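Local atomic coordinates of hydrazine synthase subunit alpha (Candidatus Kuenenia stuttgartiensis, PDB entry 5C2V), a protein that condenses hydroxylamine with ammonia to form hydrazine, as the heme c-bearing alpha subunit of the hydrazine synthase complex of anaerobic ammonium oxidation. Residues I198-E210 / T401-P415. Sequence-based numbering, arbitrary orientation.
Sequences IQRITGHVLSGIE and TAGKNFGVTVVTYQP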
ATOM      1  N   ILE D 198       5.846 -11.662  45.179  1.00 75.18           N
ATOM      2  CA  ILE D 198       6.250 -10.286  44.926  1.00 77.17           C
ATOM      3  C   ILE D 198       6.921  -9.718  46.176  1.00 63.39           C
ATOM      4  O   ILE D 198       7.880  -8.951  46.090  1.00 63.02           O
ATOM      5  CB  ILE D 198       5.044  -9.412  44.520  1.00 69.75           C
ATOM      6  CG1 ILE D 198       4.486  -9.879  43.176  1.00 74.05           C
ATOM      7  CG2 ILE D 198       5.434  -7.947  44.435  1.00 63.34           C
ATOM      8  CD1 ILE D 198       5.469  -9.755  42.033  1.00 70.64           C
ATOM      9  N   GLN D 199       6.424 -10.123  47.340  1.00 71.80           N
ATOM     10  CA  GLN D 199       7.011  -9.704  48.608  1.00 73.22           C
ATOM     11  C   GLN D 199       8.382 -10.343  48.797  1.00 57.87           C
ATOM     12  O   GLN D 199       9.257  -9.781  49.451  1.00 58.63           O
ATOM     13  CB  GLN D 199       6.090 -10.063  49.776  1.00 76.08           C
ATOM     14  CG  GLN D 199       6.476  -9.402  51.088  1.00 73.62           C
ATOM     15  CD  GLN D 199       5.485  -9.682  52.200  1.00 57.95           C
ATOM     16  OE1 GLN D 199       4.624 -10.554  52.082  1.00 83.13           O
ATOM     17  NE2 GLN D 199       5.602  -8.935  53.292  1.00 54.39           N
ATOM     18  N   ARG D 200       8.561 -11.523  48.217  1.00 44.08           N
ATOM     19  CA  ARG D 200       9.843 -12.205  48.268  1.00 45.00           C
ATOM     20  C   ARG D 200      10.842 -11.464  47.395  1.00 58.80           C
ATOM     21  O   ARG D 200      11.967 -11.194  47.814  1.00 71.12           O
ATOM     22  CB  ARG D 200       9.703 -13.665  47.822  1.00 36.85           C
ATOM     23  CG  ARG D 200      10.990 -14.293  47.297  1.00 38.11           C
ATOM     24  CD  ARG D 200      10.911 -15.816  47.299  1.00 45.89           C
ATOM     25  NE  ARG D 200      11.987 -16.432  46.525  1.00 60.51           N
ATOM     26  CZ  ARG D 200      13.242 -16.560  46.948  1.00 57.24           C
ATOM     27  NH1 ARG D 200      13.594 -16.108  48.142  1.00 63.42           N
ATOM     28  NH2 ARG D 200      14.148 -17.137  46.169  1.00 44.90           N
ATOM     29  N   ILE D 201      10.422 -11.133  46.178  1.00 73.00           N
ATOM     30  CA  ILE D 201      11.289 -10.423  45.245  1.00 62.07           C
ATOM     31  C   ILE D 201      11.507  -8.951  45.609  1.00 53.78           C
ATOM     32  O   ILE D 201      12.644  -8.509  45.773  1.00 73.97           O
ATOM     33  CB  ILE D 201      10.727 -10.497  43.812  1.00 67.90           C
ATOM     34  CG1 ILE D 201      10.522 -11.956  43.394  1.00 58.01           C
ATOM     35  CG2 ILE D 201      11.651  -9.784  42.838  1.00 78.42           C
ATOM     36  CD1 ILE D 201       9.946 -12.125  42.002  1.00 64.12           C
ATOM     37  N   THR D 202      10.418  -8.195  45.727  1.00 56.50           N
ATOM     38  CA  THR D 202      10.494  -6.757  45.998  1.00 74.10           C
ATOM     39  C   THR D 202      10.649  -6.391  47.476  1.00 69.06           C
ATOM     40  O   THR D 202      11.369  -5.452  47.816  1.00 77.54           O
ATOM     41  CB  THR D 202       9.254  -6.022  45.451  1.00 72.73           C
ATOM     42  OG1 THR D 202       8.078  -6.509  46.108  1.00 61.18           O
ATOM     43  CG2 THR D 202       9.125  -6.234  43.950  1.00 70.04           C
ATOM     44  N   GLY D 203       9.976  -7.133  48.348  1.00 66.78           N
ATOM     45  CA  GLY D 203       9.915  -6.780  49.756  1.00 73.64           C
ATOM     46  C   GLY D 203       8.568  -6.209  50.167  1.00 65.56           C
ATOM     47  O   GLY D 203       8.403  -5.721  51.285  1.00 63.26           O
ATOM     48  N   HIS D 204       7.604  -6.273  49.252  1.00 80.27           N
ATOM     49  CA  HIS D 204       6.239  -5.834  49.525  1.00 70.48           C
ATOM     50  C   HIS D 204       5.264  -6.648  48.682  1.00 65.03           C
ATOM     51  O   HIS D 204       5.591  -7.045  47.564  1.00 75.74           O
ATOM     52  CB  HIS D 204       6.081  -4.340  49.233  1.00 55.40           C
ATOM     53  CG  HIS D 204       4.810  -3.746  49.763  1.00 64.12           C
ATOM     54  ND1 HIS D 204       3.571  -4.047  49.241  1.00 67.95           N
ATOM     55  CD2 HIS D 204       4.592  -2.858  50.762  1.00 66.60           C
ATOM     56  CE1 HIS D 204       2.643  -3.376  49.901  1.00 69.06           C
ATOM     57  NE2 HIS D 204       3.236  -2.647  50.828  1.00 65.72           N
ATOM     58  N   VAL D 205       4.071  -6.896  49.212  1.00 77.06           N
ATOM     59  CA  VAL D 205       3.054  -7.635  48.472  1.00 76.43           C
ATOM     60  C   VAL D 205       2.631  -6.856  47.231  1.00 80.92           C
ATOM     61  O   VAL D 205       2.746  -5.631  47.186  1.00 69.35           O
ATOM     62  CB  VAL D 205       1.812  -7.930  49.336  1.00 67.68           C
ATOM     63  CG1 VAL D 205       2.163  -8.890  50.463  1.00 72.03           C
ATOM     64  CG2 VAL D 205       1.220  -6.640  49.884  1.00 65.43           C
ATOM     65  N   LEU D 206       2.148  -7.578  46.225  1.00 80.55           N
ATOM     66  CA  LEU D 206       1.762  -6.974  44.957  1.00 59.03           C
ATOM     67  C   LEU D 206       0.599  -6.002  45.121  1.00 58.36           C
ATOM     68  O   LEU D 206      -0.399  -6.316  45.769  1.00 66.56           O
ATOM     69  CB  LEU D 206       1.394  -8.060  43.943  1.00 56.54           C
ATOM     70  CG  LEU D 206       1.086  -7.606  42.513  1.00 65.90           C
ATOM     71  CD1 LEU D 206       2.266  -6.858  41.917  1.00 57.66           C
ATOM     72  CD2 LEU D 206       0.708  -8.795  41.643  1.00 53.32           C
ATOM     73  N   SER D 207       0.744  -4.815  44.540  1.00 59.83           N
ATOM     74  CA  SER D 207      -0.342  -3.847  44.508  1.00 57.69           C
ATOM     75  C   SER D 207      -1.028  -3.922  43.150  1.00 72.75           C
ATOM     76  O   SER D 207      -0.376  -4.117  42.124  1.00 68.91           O
ATOM     77  CB  SER D 207       0.169  -2.435  44.785  1.00 61.62           C
ATOM     78  OG  SER D 207      -0.906  -1.518  44.889  1.00 53.72           O
ATOM     79  N   GLY D 208      -2.346  -3.771  43.155  1.00 80.80           N
ATOM     80  CA  GLY D 208      -3.158  -4.124  42.008  1.00 65.32           C
ATOM     81  C   GLY D 208      -4.538  -4.461  42.526  1.00 47.82           C
ATOM     82  O   GLY D 208      -4.980  -3.902  43.530  1.00 79.73           O
ATOM     83  N   ILE D 209      -5.242  -5.338  41.821  1.00 49.98           N
ATOM     84  CA  ILE D 209      -6.492  -5.872  42.348  1.00 68.96           C
ATOM     85  C   ILE D 209      -6.218  -7.155  43.134  1.00 63.02           C
ATOM     86  O   ILE D 209      -5.572  -8.076  42.631  1.00 56.63           O
ATOM     87  CB  ILE D 209      -7.510  -6.146  41.230  1.00 68.99           C
ATOM     88  CG1 ILE D 209      -7.723  -4.886  40.388  1.00 76.64           C
ATOM     89  CG2 ILE D 209      -8.829  -6.630  41.814  1.00 58.52           C
ATOM     90  CD1 ILE D 209      -8.561  -5.111  39.150  1.00 65.46           C
ATOM     91  N   GLU D 210      -6.698  -7.201  44.374  1.00 65.47           N
ATOM     92  CA  GLU D 210      -6.473  -8.356  45.241  1.00 81.92           C
ATOM     93  C   GLU D 210      -7.645  -9.332  45.231  1.00 78.55           C
ATOM     94  O   GLU D 210      -8.807  -8.929  45.251  1.00 75.76           O
ATOM     95  CB  GLU D 210      -6.199  -7.908  46.679  1.00 68.34           C
ATOM     96  CG  GLU D 210      -4.747  -7.564  46.971  1.00 82.23           C
ATOM     97  CD  GLU D 210      -4.488  -7.350  48.452  1.00 76.20           C
ATOM     98  OE1 GLU D 210      -4.938  -6.319  48.994  1.00 61.02           O
ATOM     99  OE2 GLU D 210      -3.838  -8.217  49.075  1.00 78.85           O
ATOM    100  N   THR D 401       9.067  -2.346  40.064  1.00 32.73           N
ATOM    101  CA  THR D 401       7.736  -1.950  40.515  1.00 47.16           C
ATOM    102  C   THR D 401       7.022  -3.067  41.278  1.00 49.53           C
ATOM    103  O   THR D 401       7.092  -4.241  40.910  1.00 47.19           O
ATOM    104  CB  THR D 401       6.841  -1.500  39.339  1.00 71.20           C
ATOM    105  OG1 THR D 401       5.513  -1.247  39.817  1.00 63.54           O
ATOM    106  CG2 THR D 401       6.788  -2.566  38.253  1.00 48.53           C
ATOM    107  N   ALA D 402       6.342  -2.679  42.352  1.00 62.75           N
ATOM    108  CA  ALA D 402       5.546  -3.588  43.168  1.00 69.45           C
ATOM    109  C   ALA D 402       4.104  -3.635  42.663  1.00 82.24           C
ATOM    110  O   ALA D 402       3.219  -4.171  43.329  1.00 66.02           O
ATOM    111  CB  ALA D 402       5.596  -3.186  44.633  1.00 72.87           C
ATOM    112  N   GLY D 403       3.878  -3.050  41.490  1.00 77.46           N
ATOM    113  CA  GLY D 403       2.543  -2.908  40.936  1.00 48.49           C
ATOM    114  C   GLY D 403       1.935  -1.536  41.150  1.00 61.35           C
ATOM    115  O   GLY D 403       2.660  -0.548  41.277  1.00 55.42           O
ATOM    116  N   LYS D 404       0.606  -1.478  41.172  1.00 49.69           N
ATOM    117  CA  LYS D 404      -0.132  -0.216  41.131  1.00 43.53           C
ATOM    118  C   LYS D 404       0.328   0.777  42.196  1.00 53.82           C
ATOM    119  O   LYS D 404       0.383   0.451  43.382  1.00 64.75           O
ATOM    120  CB  LYS D 404      -1.632  -0.493  41.289  1.00 51.01           C
ATOM    121  CG  LYS D 404      -2.437   0.660  41.870  1.00 51.35           C
ATOM    122  CD  LYS D 404      -3.791   0.174  42.371  1.00 71.68           C
ATOM    123  CE  LYS D 404      -4.545   1.275  43.102  1.00 71.11           C
ATOM    124  NZ  LYS D 404      -5.820   0.778  43.693  1.00 71.97           N
ATOM    125  N   ASN D 405       0.688   1.977  41.739  1.00 65.62           N
ATOM    126  CA  ASN D 405       1.131   3.079  42.598  1.00 68.53           C
ATOM    127  C   ASN D 405       2.457   2.807  43.311  1.00 70.96           C
ATOM    128  O   ASN D 405       2.973   3.669  44.024  1.00 52.46           O
ATOM    129  CB  ASN D 405       0.051   3.427  43.626  1.00 66.67           C
ATOM    130  CG  ASN D 405      -1.231   3.907  42.980  1.00 81.14           C
ATOM    131  OD1 ASN D 405      -2.327   3.583  43.433  1.00 91.47           O
ATOM    132  ND2 ASN D 405      -1.100   4.679  41.907  1.00 83.06           N
ATOM    133  N   PHE D 406       3.004   1.612  43.118  1.00 61.15           N
ATOM    134  CA  PHE D 406       4.178   1.172  43.859  1.00 64.37           C
ATOM    135  C   PHE D 406       5.462   1.141  43.032  1.00 67.78           C
ATOM    136  O   PHE D 406       5.572   0.386  42.065  1.00 53.52           O
ATOM    137  CB  PHE D 406       3.925  -0.215  44.443  1.00 68.31           C
ATOM    138  CG  PHE D 406       3.545  -0.205  45.892  1.00 73.58           C
ATOM    139  CD1 PHE D 406       4.514  -0.315  46.875  1.00 78.00           C
ATOM    140  CD2 PHE D 406       2.220  -0.093  46.274  1.00 61.67           C
ATOM    141  CE1 PHE D 406       4.168  -0.310  48.211  1.00 79.52           C
ATOM    142  CE2 PHE D 406       1.867  -0.088  47.608  1.00 75.23           C
ATOM    143  CZ  PHE D 406       2.843  -0.196  48.578  1.00 85.56           C
ATOM    144  N   GLY D 407       6.431   1.961  43.424  1.00 71.20           N
ATOM    145  CA  GLY D 407       7.752   1.925  42.821  1.00 60.87           C
ATOM    146  C   GLY D 407       8.747   1.246  43.743  1.00 71.94           C
ATOM    147  O   GLY D 407       8.427   0.948  44.889  1.00 59.89           O
ATOM    148  N   VAL D 408       9.952   0.987  43.246  1.00 58.74           N
ATOM    149  CA  VAL D 408      11.021   0.448  44.085  1.00 66.05           C
ATOM    150  C   VAL D 408      12.301   1.248  43.870  1.00 72.13           C
ATOM    151  O   VAL D 408      12.803   1.329  42.749  1.00 82.14           O
ATOM    152  CB  VAL D 408      11.293  -1.044  43.797  1.00 49.37           C
ATOM    153  CG1 VAL D 408      12.384  -1.568  44.715  1.00 75.61           C
ATOM    154  CG2 VAL D 408      10.022  -1.864  43.959  1.00 39.52           C
ATOM    155  N   THR D 409      12.822   1.830  44.947  1.00 66.55           N
ATOM    156  CA  THR D 409      13.982   2.717  44.871  1.00 58.94           C
ATOM    157  C   THR D 409      15.186   2.040  44.225  1.00 47.59           C
ATOM    158  O   THR D 409      15.394   0.840  44.383  1.00 57.45           O
ATOM    159  CB  THR D 409      14.392   3.229  46.267  1.00 66.82           C
ATOM    160  OG1 THR D 409      14.694   2.117  47.119  1.00 80.55           O
ATOM    161  CG2 THR D 409      13.271   4.048  46.887  1.00 51.00           C
ATOM    162  N   VAL D 410      15.966   2.816  43.482  1.00 65.44           N
ATOM    163  CA  VAL D 410      17.138   2.288  42.798  1.00 69.64           C
ATOM    164  C   VAL D 410      18.354   2.328  43.723  1.00 66.35           C
ATOM    165  O   VAL D 410      19.380   1.702  43.453  1.00 54.52           O
ATOM    166  CB  VAL D 410      17.431   3.077  41.502  1.00 62.16           C
ATOM    167  CG1 VAL D 410      17.975   4.458  41.830  1.00 52.90           C
ATOM    168  CG2 VAL D 410      18.395   2.311  40.602  1.00 63.05           C
ATOM    169  N   VAL D 411      18.225   3.052  44.829  1.00 67.27           N
ATOM    170  CA  VAL D 411      19.326   3.199  45.774  1.00 63.24           C
ATOM    171  C   VAL D 411      19.339   2.075  46.807  1.00 69.57           C
ATOM    172  O   VAL D 411      20.255   1.254  46.830  1.00 59.26           O
ATOM    173  CB  VAL D 411      19.267   4.554  46.502  1.00 66.44           C
ATOM    174  CG1 VAL D 411      20.442   4.694  47.458  1.00 58.25           C
ATOM    175  CG2 VAL D 411      19.255   5.695  45.498  1.00 74.28           C
ATOM    176  N   THR D 412      18.326   2.050  47.669  1.00 67.76           N
ATOM    177  CA  THR D 412      18.245   1.051  48.732  1.00 66.02           C
ATOM    178  C   THR D 412      17.349  -0.139  48.384  1.00 76.79           C
ATOM    179  O   THR D 412      17.246  -1.087  49.163  1.00 61.43           O
ATOM    180  CB  THR D 412      17.728   1.680  50.036  1.00 59.65           C
ATOM    181  OG1 THR D 412      16.395   2.165  49.837  1.00 72.48           O
ATOM    182  CG2 THR D 412      18.623   2.835  50.459  1.00 71.22           C
ATOM    183  N   TYR D 413      16.716  -0.083  47.216  1.00 78.14           N
ATOM    184  CA  TYR D 413      15.731  -1.079  46.783  1.00 61.70           C
ATOM    185  C   TYR D 413      14.640  -1.287  47.835  1.00 67.77           C
ATOM    186  O   TYR D 413      14.471  -2.385  48.365  1.00 57.02           O
ATOM    187  CB  TYR D 413      16.416  -2.411  46.459  1.00 56.88           C
ATOM    188  CG  TYR D 413      15.593  -3.333  45.583  1.00 82.87           C
ATOM    189  CD1 TYR D 413      15.521  -3.137  44.210  1.00 82.74           C
ATOM    190  CD2 TYR D 413      14.897  -4.405  46.128  1.00 68.66           C
ATOM    191  CE1 TYR D 413      14.773  -3.976  43.405  1.00 65.01           C
ATOM    192  CE2 TYR D 413      14.145  -5.249  45.332  1.00 78.83           C
ATOM    193  CZ  TYR D 413      14.088  -5.031  43.971  1.00 80.74           C
ATOM    194  OH  TYR D 413      13.342  -5.870  43.174  1.00 74.85           O
ATOM    195  N   GLN D 414      13.911  -0.218  48.135  1.00 58.34           N
ATOM    196  CA  GLN D 414      12.784  -0.274  49.062  1.00 62.69           C
ATOM    197  C   GLN D 414      11.472   0.138  48.393  1.00 71.84           C
ATOM    198  O   GLN D 414      11.349   1.267  47.916  1.00 66.85           O
ATOM    199  CB  GLN D 414      13.054   0.605  50.283  1.00 79.28           C
ATOM    200  CG  GLN D 414      14.196   0.102  51.153  1.00 72.94           C
ATOM    201  CD  GLN D 414      14.475   1.007  52.334  1.00 77.49           C
ATOM    202  OE1 GLN D 414      15.255   1.953  52.234  1.00 92.46           O
ATOM    203  NE2 GLN D 414      13.839   0.719  53.463  1.00 97.92           N
ATOM    204  N   PRO D 415      10.495  -0.781  48.344  1.00 65.82           N
ATOM    205  CA  PRO D 415       9.167  -0.488  47.790  1.00 46.24           C
ATOM    206  C   PRO D 415       8.517   0.736  48.434  1.00 52.57           C
ATOM    207  O   PRO D 415       8.671   0.953  49.635  1.00 72.38           O
ATOM    208  CB  PRO D 415       8.367  -1.752  48.109  1.00 45.35           C
ATOM    209  CG  PRO D 415       9.388  -2.827  48.217  1.00 75.89           C
ATOM    210  CD  PRO D 415      10.600  -2.174  48.814  1.00 66.25           C
TER
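S207 and G403 form a single beta bridge: S207 N gives a nearly straight hydrogen bond to A402 O (2.8 Å), and K404 N bonds back to S207 O (3.0 Å) from above its carbonyl plane. G403 has positive phi, readily adopted by glycine, and its CA lies 3.4 Å from S207 O. Turned away from its backbone N (chi1 -174°), S207 OG donates to K404 O at 2.8 Å, while CB packs against F406 CD2. Small and polar, serine can make both contacts.

The rings of H204 and F406 meet obliquely, planes at 42°, with F406 CE1 over the centre of one imidazole face. H204 ND1 donates in the ring plane to V205 O (2.7 Å), which helps fix the ring's rotation. H204 CB also touches P415 CB, and P415 CG lies 3.3 Å from T202 O. On Y413, the ring edge meets I201 O and one face is covered by V408 CG1.

F406 N bonds to G403 O in the type II turn of a beta hairpin, and strand 406-408 pairs antiparallel with 415-417, completing a three-stranded sheet. The hairpin is thus bridged at its turn to the loop before strand 209-211 of another antiparallel sheet.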